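Local coordinates for protein cleavage stimulation factor 77 (PDB 2UY1) that probably serves as a helical-repeat scaffold in the 3'-end cleavage and polyadenylation of pre-mRNA and may bind mRNA, at residues Thr354-Leu364 / Leu376-Met386; Pro319-Phe327 / Phe446-Arg454. One frame throughout, in Å; residues are numbered along the deposited sequence.

How the contacts relate
The centres of the two contacts lie about 17 Å apart, on the same side of the chain's centre, and contact 1 is the more distant from it. Along the sequence, contact 1 is nested inside the loop that contact 2 closes: helix 319-333 comes first, then helices 337-349, 354-367, 370-379 and 384-397, and finally the loop that follows helix 434-446. Helices 319-333 and 354-367 join the contacts by direct packing, as L355 CD2 lies 3.4 Å from H320 CE1. Contact 1 thus links successive helices of the all-helical superhelix, whereas contact 2 folds the end of the modelled chain back onto an earlier helix.

Contact 1. Residues Thr354-Leu364 / Leu376-Met386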
loop_
_atom_site.group_PDB
_atom_site.type_symbol
_atom_site.label_atom_id
_atom_site.label_comp_id
_atom_site.label_asym_id
_atom_site.label_seq_id
_atom_site.Cartn_x
_atom_site.Cartn_y
_atom_site.Cartn_z
ATOM N N THR B 354 3.148 18.538 2.915
ATOM C CA THR B 354 3.827 17.244 2.754
ATOM C C THR B 354 3.510 16.606 1.357
ATOM O O THR B 354 4.383 16.018 0.657
ATOM C CB THR B 354 3.397 16.360 3.894
ATOM O OG1 THR B 354 4.002 16.842 5.117
ATOM C CG2 THR B 354 3.727 14.824 3.600
ATOM N N LEU B 355 2.263 16.772 0.940
ATOM C CA LEU B 355 1.851 16.419 -0.423
ATOM C C LEU B 355 2.777 16.949 -1.467
ATOM O O LEU B 355 3.221 16.228 -2.328
ATOM C CB LEU B 355 0.471 17.002 -0.730
ATOM C CG LEU B 355 -0.025 16.687 -2.145
ATOM C CD1 LEU B 355 -0.213 15.138 -2.355
ATOM C CD2 LEU B 355 -1.310 17.477 -2.331
ATOM N N LEU B 356 3.041 18.245 -1.455
ATOM C CA LEU B 356 3.870 18.812 -2.533
ATOM C C LEU B 356 5.327 18.320 -2.384
ATOM O O LEU B 356 6.051 18.149 -3.378
ATOM C CB LEU B 356 3.790 20.351 -2.402
ATOM C CG LEU B 356 3.911 21.582 -3.309
ATOM C CD1 LEU B 356 3.280 21.501 -4.689
ATOM C CD2 LEU B 356 3.176 22.669 -2.558
ATOM N N LYS B 357 5.794 18.229 -1.133
ATOM C CA LYS B 357 7.159 17.794 -0.860
ATOM C C LYS B 357 7.419 16.371 -1.403
ATOM O O LYS B 357 8.398 16.133 -2.162
ATOM C CB LYS B 357 7.466 17.890 0.624
ATOM C CG LYS B 357 7.562 19.319 1.168
ATOM C CD LYS B 357 7.860 19.306 2.700
ATOM C CE LYS B 357 7.507 20.696 3.351
ATOM N NZ LYS B 357 7.185 20.486 4.835
ATOM N N GLU B 358 6.511 15.462 -1.091
ATOM C CA GLU B 358 6.576 14.075 -1.552
ATOM C C GLU B 358 6.361 13.899 -3.039
ATOM O O GLU B 358 7.085 13.131 -3.667
ATOM C CB GLU B 358 5.612 13.175 -0.759
ATOM C CG GLU B 358 5.601 11.680 -1.191
ATOM C CD GLU B 358 4.840 10.761 -0.226
ATOM O OE1 GLU B 358 5.208 10.630 0.979
ATOM O OE2 GLU B 358 3.908 10.081 -0.699
ATOM N N GLU B 359 5.351 14.589 -3.592
ATOM C CA GLU B 359 5.029 14.461 -4.993
ATOM C C GLU B 359 6.100 15.101 -5.823
ATOM O O GLU B 359 6.304 14.617 -6.886
ATOM C CB GLU B 359 3.667 15.085 -5.353
ATOM C CG GLU B 359 2.417 14.354 -4.841
ATOM C CD GLU B 359 2.201 12.959 -5.444
ATOM O OE1 GLU B 359 2.531 12.803 -6.620
ATOM O OE2 GLU B 359 1.708 12.022 -4.746
ATOM N N PHE B 360 6.750 16.176 -5.333
ATOM C CA PHE B 360 7.898 16.828 -6.017
ATOM C C PHE B 360 9.111 15.890 -6.003
ATOM O O PHE B 360 9.732 15.735 -7.011
ATOM C CB PHE B 360 8.311 18.115 -5.278
ATOM C CG PHE B 360 9.297 19.030 -6.019
ATOM C CD1 PHE B 360 9.691 18.802 -7.316
ATOM C CD2 PHE B 360 9.784 20.196 -5.370
ATOM C CE1 PHE B 360 10.567 19.649 -7.974
ATOM C CE2 PHE B 360 10.658 21.032 -6.005
ATOM C CZ PHE B 360 11.076 20.759 -7.293
ATOM N N PHE B 361 9.476 15.344 -4.849
ATOM C CA PHE B 361 10.621 14.469 -4.801
ATOM C C PHE B 361 10.439 13.254 -5.666
ATOM O O PHE B 361 11.347 12.887 -6.394
ATOM C CB PHE B 361 11.017 14.103 -3.372
ATOM C CG PHE B 361 12.070 13.009 -3.317
ATOM C CD1 PHE B 361 13.396 13.274 -3.763
ATOM C CD2 PHE B 361 11.726 11.721 -2.900
ATOM C CE1 PHE B 361 14.401 12.251 -3.797
ATOM C CE2 PHE B 361 12.732 10.684 -2.903
ATOM C CZ PHE B 361 14.083 11.007 -3.352
ATOM N N LEU B 362 9.279 12.636 -5.618
ATOM C CA LEU B 362 9.085 11.324 -6.277
ATOM C C LEU B 362 8.933 11.497 -7.775
ATOM O O LEU B 362 9.284 10.625 -8.576
ATOM C CB LEU B 362 7.877 10.575 -5.727
ATOM C CG LEU B 362 7.954 10.070 -4.269
ATOM C CD1 LEU B 362 6.613 9.505 -3.887
ATOM C CD2 LEU B 362 9.091 9.011 -3.974
ATOM N N PHE B 363 8.385 12.656 -8.146
ATOM C CA PHE B 363 8.347 13.074 -9.538
ATOM C C PHE B 363 9.785 13.239 -10.022
ATOM O O PHE B 363 10.140 12.816 -11.092
ATOM C CB PHE B 363 7.654 14.440 -9.686
ATOM C CG PHE B 363 7.846 15.058 -11.053
ATOM C CD1 PHE B 363 7.118 14.584 -12.165
ATOM C CD2 PHE B 363 8.707 16.120 -11.237
ATOM C CE1 PHE B 363 7.305 15.162 -13.448
ATOM C CE2 PHE B 363 8.920 16.688 -12.519
ATOM C CZ PHE B 363 8.223 16.201 -13.626
ATOM N N LEU B 364 10.632 13.943 -9.295
ATOM C CA LEU B 364 12.003 14.099 -9.873
ATOM C C LEU B 364 12.738 12.721 -9.975
ATOM O O LEU B 364 13.510 12.436 -10.889
ATOM C CB LEU B 364 12.815 15.073 -9.002
ATOM C CG LEU B 364 12.359 16.544 -9.037
ATOM C CD1 LEU B 364 13.183 17.357 -8.037
ATOM C CD2 LEU B 364 12.517 17.147 -10.459
ATOM N N LEU B 376 17.059 18.233 -3.678
ATOM C CA LEU B 376 15.779 18.535 -3.038
ATOM C C LEU B 376 15.597 17.711 -1.727
ATOM O O LEU B 376 15.218 18.281 -0.669
ATOM C CB LEU B 376 14.601 18.356 -4.011
ATOM C CG LEU B 376 13.206 18.586 -3.430
ATOM C CD1 LEU B 376 12.964 20.130 -3.112
ATOM C CD2 LEU B 376 12.095 17.973 -4.308
ATOM N N PHE B 377 15.831 16.394 -1.817
ATOM C CA PHE B 377 15.794 15.486 -0.664
ATOM C C PHE B 377 16.611 16.019 0.521
ATOM O O PHE B 377 16.118 15.967 1.646
ATOM C CB PHE B 377 16.305 14.112 -1.096
ATOM C CG PHE B 377 16.125 13.006 -0.074
ATOM C CD1 PHE B 377 14.903 12.318 0.056
ATOM C CD2 PHE B 377 17.214 12.603 0.724
ATOM C CE1 PHE B 377 14.764 11.260 1.002
ATOM C CE2 PHE B 377 17.092 11.555 1.628
ATOM C CZ PHE B 377 15.864 10.876 1.764
ATOM N N LYS B 378 17.837 16.528 0.261
ATOM C CA LYS B 378 18.736 17.124 1.273
ATOM C C LYS B 378 18.152 18.321 2.027
ATOM O O LYS B 378 18.292 18.391 3.230
ATOM C CB LYS B 378 20.109 17.477 0.703
ATOM C CG LYS B 378 20.987 16.274 0.362
ATOM C CD LYS B 378 22.141 16.696 -0.539
ATOM C CE LYS B 378 23.041 15.551 -0.901
ATOM N NZ LYS B 378 23.604 15.810 -2.323
ATOM N N ARG B 379 17.413 19.166 1.325
ATOM C CA ARG B 379 16.703 20.343 1.860
ATOM C C ARG B 379 15.343 20.128 2.543
ATOM O O ARG B 379 14.844 21.047 3.232
ATOM C CB ARG B 379 16.333 21.242 0.701
ATOM C CG ARG B 379 17.443 21.689 -0.179
ATOM C CD ARG B 379 16.774 22.431 -1.336
ATOM N NE ARG B 379 15.541 22.971 -0.843
ATOM C CZ ARG B 379 14.444 23.269 -1.548
ATOM N NH1 ARG B 379 14.389 23.083 -2.846
ATOM N NH2 ARG B 379 13.391 23.788 -0.906
ATOM N N LEU B 380 14.681 19.011 2.261
ATOM C CA LEU B 380 13.321 18.835 2.758
ATOM C C LEU B 380 13.222 17.902 3.964
ATOM O O LEU B 380 14.141 17.104 4.213
ATOM C CB LEU B 380 12.417 18.252 1.663
ATOM C CG LEU B 380 12.088 18.905 0.325
ATOM C CD1 LEU B 380 11.364 17.833 -0.468
ATOM C CD2 LEU B 380 11.247 20.190 0.472
ATOM N N GLU B 381 12.087 18.016 4.683
ATOM C CA GLU B 381 11.632 17.040 5.628
ATOM C C GLU B 381 10.952 15.927 4.823
ATOM O O GLU B 381 10.527 16.171 3.705
ATOM C CB GLU B 381 10.623 17.670 6.572
ATOM C CG GLU B 381 11.019 19.050 7.018
ATOM C CD GLU B 381 10.208 19.508 8.184
ATOM O OE1 GLU B 381 10.670 19.314 9.330
ATOM O OE2 GLU B 381 9.111 20.042 7.969
ATOM N N LYS B 382 10.881 14.735 5.381
ATOM C CA LYS B 382 10.601 13.527 4.609
ATOM C C LYS B 382 9.593 12.619 5.267
ATOM O O LYS B 382 9.553 12.467 6.502
ATOM C CB LYS B 382 11.931 12.796 4.368
ATOM C CG LYS B 382 12.950 13.758 3.764
ATOM C CD LYS B 382 14.255 13.224 3.601
ATOM C CE LYS B 382 15.186 13.771 4.531
ATOM N NZ LYS B 382 15.816 14.990 4.096
ATOM N N THR B 383 8.732 12.041 4.434
ATOM C CA THR B 383 7.851 10.995 4.831
ATOM C C THR B 383 8.650 9.691 4.750
ATOM O O THR B 383 9.705 9.701 4.158
ATOM C CB THR B 383 6.640 10.924 3.828
ATOM O OG1 THR B 383 7.165 10.737 2.503
ATOM C CG2 THR B 383 5.772 12.210 3.892
ATOM N N SER B 384 8.141 8.602 5.346
ATOM C CA SER B 384 8.803 7.283 5.256
ATOM C C SER B 384 8.873 6.884 3.811
ATOM O O SER B 384 9.819 6.245 3.452
ATOM C CB SER B 384 8.064 6.112 5.921
ATOM O OG SER B 384 7.735 6.362 7.252
ATOM N N ARG B 385 7.850 7.206 3.016
ATOM C CA ARG B 385 7.827 6.800 1.628
ATOM C C ARG B 385 8.947 7.500 0.835
ATOM O O ARG B 385 9.533 6.865 0.020
ATOM C CB ARG B 385 6.494 7.038 0.961
ATOM C CG ARG B 385 6.420 6.398 -0.420
ATOM C CD ARG B 385 5.388 7.087 -1.293
ATOM N NE ARG B 385 4.950 6.195 -2.354
ATOM C CZ ARG B 385 3.883 6.389 -3.120
ATOM N NH1 ARG B 385 3.114 7.470 -2.945
ATOM N NH2 ARG B 385 3.586 5.487 -4.063
ATOM N N MET B 386 9.258 8.763 1.127
ATOM C CA MET B 386 10.335 9.524 0.489
ATOM C C MET B 386 11.656 8.878 0.903
ATOM O O MET B 386 12.425 8.511 0.056
ATOM C CB MET B 386 10.311 11.007 0.934
ATOM C CG MET B 386 9.222 11.856 0.247
ATOM S SD MET B 386 9.000 13.447 1.141
ATOM C CE MET B 386 10.481 14.293 0.467
#
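E358 and T383 are brought together by complementary torsions: CG of the glutamate lies anti to the backbone N (chi1 179°) and the chain continues extended, while the threonine turns OG1 between its own backbone N and carbonyl carbon (chi1 57°). The segments belong to the alpha-solenoid of a Suf-family protein of the TPR clan, in which helix 354-367 packs against the end of helix 370-379, the connecting loop and the start of helix 384-397; 738 Å² is buried between them. T383 OG1 donates to E358 OE1 in a very short bond of 2.5 Å. T383 OG1 also N-caps helix 384-397, accepting from M386 N at 3.2 Å, and a weak bond from T383 N to M386 SD completes a capping box. One hydroxyl thereby fastens the helix start to the neighbouring helix. The other carboxylate oxygen, E358 OE2, lies 3.5 Å from R385 NH1 in a salt bridge, near the guanidinium plane and at its edge, with the two flat groups at 82° to each other. This pairing probably favours the charged form of the buried glutamate. L362 CD1 covers a face of the same guanidinium.

The apolar half continues along helix 354-367. L376 CD2 sits over a face of the F360 ring, 3.6 Å from its centroid, a CH-pi contact, and also reaches F361 CB and L364 CD1. F343 and Y340 of helix 337-349 also pack against the F360 ring. The F361 and F377 rings meet obliquely, centroids 5.1 Å apart, with F361 CZ against F377 CD1. M386, bent at its last torsion, runs SD past E358 CA and places CE 3.8 Å from K357 O and 3.9 Å from F361 CB.

Contact 2. Residues Pro319-Phe327 / Phe446-Arg454; sequences PHVFIYCAF and FNFLDLKIR
The F448 ring lies against helix 319-333 with its CZ end, CZ being 3.4 Å from Y324 CA; F448 CG stands anti to the backbone N, which carries the ring out to the helix. Y324 CB covers one of its faces in a CH-pi contact, 3.9 Å from the ring centroid, and L449 CG lies over the centre of the opposite face. The Y324 ring turns its edge to the face of F448 in an edge-to-face pair whose planes stand at 87°. F327 CD2 and I323 CG2 approach the rim of F448 near its plane, each 3.9 Å from CZ, so that three helical side chains surround the far end of the ring.

F448 opens a type II' beta turn that ends at L451, closed by reciprocal backbone bonds between these two residues. The turn places L451 and D450 around the H320 ring. L451 CB sits over a face of the imidazole, 3.8 Å from its centroid, while L451 CD2 touches CG and CB of the same histidine. D450 takes the edge: NE2 of H320 donates to D450 OD1 at 3.1 Å, with an angle of 155° at the hydrogen. The acceptor lies in the imidazole plane, although from the carboxylate's side the donor stands well above its plane (47°). Face packing and the edge bond together define how the imidazole is rotated, and D450 may polarise it.

The turn follows helix 434-446 and belongs to no regular helix or strand. Helix 282-300 touches both partners, through I290 on H320 and L451, while helices 302-311 and 337-349 flank helix 319-333 through F305 on Y324 and F343 on F327.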
loop_
_atom_site.group_PDB
_atom_site.type_symbol
_atom_site.label_atom_id
_atom_site.label_comp_id
_atom_site.label_asym_id
_atom_site.label_seq_id
_atom_site.Cartn_x
_atom_site.Cartn_y
_atom_site.Cartn_z
ATOM N N PRO B 319 -2.002 23.539 -3.077
ATOM C CA PRO B 319 -0.876 22.675 -3.481
ATOM C C PRO B 319 -1.173 21.850 -4.740
ATOM O O PRO B 319 -0.334 21.754 -5.628
ATOM C CB PRO B 319 -0.694 21.746 -2.264
ATOM C CG PRO B 319 -1.219 22.544 -1.115
ATOM C CD PRO B 319 -2.415 23.281 -1.680
ATOM N N HIS B 320 -2.358 21.276 -4.845
ATOM C CA HIS B 320 -2.689 20.406 -5.978
ATOM C C HIS B 320 -2.594 21.068 -7.342
ATOM O O HIS B 320 -2.417 20.389 -8.341
ATOM C CB HIS B 320 -4.138 19.918 -5.832
ATOM C CG HIS B 320 -4.328 18.916 -4.742
ATOM N ND1 HIS B 320 -4.616 19.067 -3.428
ATOM C CD2 HIS B 320 -4.184 17.563 -4.952
ATOM C CE1 HIS B 320 -4.666 17.810 -2.877
ATOM N NE2 HIS B 320 -4.421 16.918 -3.822
ATOM N N VAL B 321 -2.842 22.377 -7.395
ATOM C CA VAL B 321 -3.034 23.080 -8.662
ATOM C C VAL B 321 -1.660 23.264 -9.255
ATOM O O VAL B 321 -1.491 23.145 -10.437
ATOM C CB VAL B 321 -3.805 24.480 -8.458
ATOM C CG1 VAL B 321 -3.860 25.339 -9.780
ATOM C CG2 VAL B 321 -5.187 24.214 -7.999
ATOM N N PHE B 322 -0.675 23.445 -8.385
ATOM C CA PHE B 322 0.725 23.538 -8.803
ATOM C C PHE B 322 1.245 22.202 -9.293
ATOM O O PHE B 322 1.991 22.174 -10.233
ATOM C CB PHE B 322 1.612 23.953 -7.623
ATOM C CG PHE B 322 1.392 25.377 -7.129
ATOM C CD1 PHE B 322 2.058 26.439 -7.715
ATOM C CD2 PHE B 322 0.526 25.628 -6.061
ATOM C CE1 PHE B 322 1.880 27.753 -7.246
ATOM C CE2 PHE B 322 0.342 26.938 -5.571
ATOM C CZ PHE B 322 1.046 27.997 -6.158
ATOM N N ILE B 323 0.954 21.117 -8.561
ATOM C CA ILE B 323 1.352 19.759 -8.917
ATOM C C ILE B 323 0.684 19.341 -10.223
ATOM O O ILE B 323 1.309 18.747 -11.095
ATOM C CB ILE B 323 0.934 18.741 -7.816
ATOM C CG1 ILE B 323 1.504 19.091 -6.428
ATOM C CG2 ILE B 323 1.206 17.281 -8.238
ATOM C CD1 ILE B 323 0.950 18.143 -5.292
ATOM N N TYR B 324 -0.611 19.645 -10.367
ATOM C CA TYR B 324 -1.269 19.395 -11.646
ATOM C C TYR B 324 -0.616 20.134 -12.818
ATOM O O TYR B 324 -0.408 19.548 -13.884
ATOM C CB TYR B 324 -2.733 19.751 -11.519
ATOM C CG TYR B 324 -3.409 19.907 -12.826
ATOM C CD1 TYR B 324 -3.918 18.798 -13.526
ATOM C CD2 TYR B 324 -3.532 21.181 -13.388
ATOM C CE1 TYR B 324 -4.510 18.990 -14.744
ATOM C CE2 TYR B 324 -4.118 21.380 -14.592
ATOM C CZ TYR B 324 -4.619 20.309 -15.262
ATOM O OH TYR B 324 -5.222 20.564 -16.473
ATOM N N CYS B 325 -0.298 21.420 -12.652
ATOM C CA CYS B 325 0.334 22.206 -13.762
ATOM C C CYS B 325 1.712 21.721 -14.107
ATOM O O CYS B 325 2.149 21.862 -15.268
ATOM C CB CYS B 325 0.460 23.702 -13.430
ATOM S SG CYS B 325 -1.154 24.541 -13.466
ATOM N N ALA B 326 2.450 21.267 -13.089
ATOM C CA ALA B 326 3.815 20.746 -13.330
ATOM C C ALA B 326 3.755 19.454 -14.169
ATOM O O ALA B 326 4.560 19.216 -15.125
ATOM C CB ALA B 326 4.538 20.531 -12.016
ATOM N N PHE B 327 2.760 18.633 -13.842
ATOM C CA PHE B 327 2.541 17.397 -14.574
ATOM C C PHE B 327 2.042 17.677 -15.998
ATOM O O PHE B 327 2.385 17.001 -16.900
ATOM C CB PHE B 327 1.494 16.531 -13.916
ATOM C CG PHE B 327 1.912 15.826 -12.630
ATOM C CD1 PHE B 327 3.242 15.668 -12.237
ATOM C CD2 PHE B 327 0.904 15.200 -11.868
ATOM C CE1 PHE B 327 3.569 14.956 -11.078
ATOM C CE2 PHE B 327 1.228 14.484 -10.682
ATOM C CZ PHE B 327 2.554 14.396 -10.272
ATOM N N PHE B 446 -12.112 13.766 -13.478
ATOM C CA PHE B 446 -12.318 15.118 -12.932
ATOM C C PHE B 446 -11.583 15.196 -11.596
ATOM O O PHE B 446 -11.062 16.266 -11.249
ATOM C CB PHE B 446 -13.785 15.464 -12.647
ATOM C CG PHE B 446 -14.669 15.574 -13.873
ATOM C CD1 PHE B 446 -14.310 16.342 -14.965
ATOM C CD2 PHE B 446 -15.911 14.955 -13.899
ATOM C CE1 PHE B 446 -15.128 16.450 -16.110
ATOM C CE2 PHE B 446 -16.764 15.106 -15.024
ATOM C CZ PHE B 446 -16.351 15.839 -16.128
ATOM N N ASN B 447 -11.564 14.073 -10.851
ATOM C CA ASN B 447 -10.845 14.010 -9.530
ATOM C C ASN B 447 -9.316 14.025 -9.777
ATOM O O ASN B 447 -8.903 13.555 -10.805
ATOM C CB ASN B 447 -11.298 12.773 -8.697
ATOM C CG ASN B 447 -12.724 12.901 -8.194
ATOM O OD1 ASN B 447 -13.223 14.014 -8.027
ATOM N ND2 ASN B 447 -13.411 11.759 -7.972
ATOM N N PHE B 448 -8.493 14.625 -8.906
ATOM C CA PHE B 448 -7.027 14.719 -9.149
ATOM C C PHE B 448 -6.322 14.239 -7.893
ATOM O O PHE B 448 -6.445 14.842 -6.815
ATOM C CB PHE B 448 -6.550 16.142 -9.538
ATOM C CG PHE B 448 -5.024 16.276 -9.703
ATOM C CD1 PHE B 448 -4.329 15.613 -10.750
ATOM C CD2 PHE B 448 -4.266 17.025 -8.798
ATOM C CE1 PHE B 448 -2.925 15.751 -10.913
ATOM C CE2 PHE B 448 -2.888 17.145 -8.946
ATOM C CZ PHE B 448 -2.208 16.510 -10.009
ATOM N N LEU B 449 -5.598 13.137 -8.012
ATOM C CA LEU B 449 -4.982 12.545 -6.838
ATOM C C LEU B 449 -6.057 12.315 -5.745
ATOM O O LEU B 449 -7.057 11.675 -6.018
ATOM C CB LEU B 449 -3.841 13.421 -6.362
ATOM C CG LEU B 449 -2.761 13.594 -7.472
ATOM C CD1 LEU B 449 -1.617 14.340 -6.928
ATOM C CD2 LEU B 449 -2.293 12.227 -7.969
ATOM N N ASP B 450 -5.843 12.842 -4.537
ATOM C CA ASP B 450 -6.762 12.667 -3.417
ATOM C C ASP B 450 -7.775 13.826 -3.284
ATOM O O ASP B 450 -8.678 13.818 -2.402
ATOM C CB ASP B 450 -5.950 12.525 -2.125
ATOM C CG ASP B 450 -5.197 13.757 -1.797
ATOM O OD1 ASP B 450 -4.253 14.091 -2.571
ATOM O OD2 ASP B 450 -5.574 14.398 -0.771
ATOM N N LEU B 451 -7.607 14.822 -4.148
ATOM C CA LEU B 451 -8.571 15.885 -4.320
ATOM C C LEU B 451 -9.773 15.320 -5.099
ATOM O O LEU B 451 -9.666 15.055 -6.294
ATOM C CB LEU B 451 -7.939 17.000 -5.131
ATOM C CG LEU B 451 -8.619 18.363 -5.179
ATOM C CD1 LEU B 451 -8.844 18.919 -3.762
ATOM C CD2 LEU B 451 -7.692 19.269 -5.970
ATOM N N LYS B 452 -10.887 15.109 -4.409
ATOM C CA LYS B 452 -12.060 14.412 -4.936
ATOM C C LYS B 452 -13.318 15.244 -4.755
ATOM O O LYS B 452 -13.343 16.071 -3.870
ATOM C CB LYS B 452 -12.221 13.051 -4.253
ATOM C CG LYS B 452 -11.139 12.056 -4.711
ATOM C CD LYS B 452 -11.195 10.751 -4.052
ATOM C CE LYS B 452 -10.076 9.834 -4.640
ATOM N NZ LYS B 452 -10.204 8.424 -4.226
ATOM N N ILE B 453 -14.323 15.034 -5.605
ATOM C CA ILE B 453 -15.678 15.621 -5.481
ATOM C C ILE B 453 -16.342 15.001 -4.206
ATOM O O ILE B 453 -16.319 13.799 -4.051
ATOM C CB ILE B 453 -16.487 15.326 -6.802
ATOM C CG1 ILE B 453 -15.931 16.111 -8.005
ATOM C CG2 ILE B 453 -17.984 15.604 -6.680
ATOM C CD1 ILE B 453 -16.440 15.609 -9.422
ATOM N N ARG B 454 -16.930 15.835 -3.325
ATOM C CA ARG B 454 -17.197 15.472 -1.908
ATOM C C ARG B 454 -18.591 15.698 -1.266
ATOM O O ARG B 454 -18.624 16.301 -0.177
ATOM C CB ARG B 454 -16.209 16.246 -0.976
ATOM C CG ARG B 454 -14.809 15.626 -0.802
ATOM C CD ARG B 454 -14.833 14.348 0.013
ATOM N NE ARG B 454 -13.842 13.358 -0.428
ATOM C CZ ARG B 454 -12.680 13.120 0.180
ATOM N NH1 ARG B 454 -12.344 13.814 1.266
ATOM N NH2 ARG B 454 -11.850 12.187 -0.296
#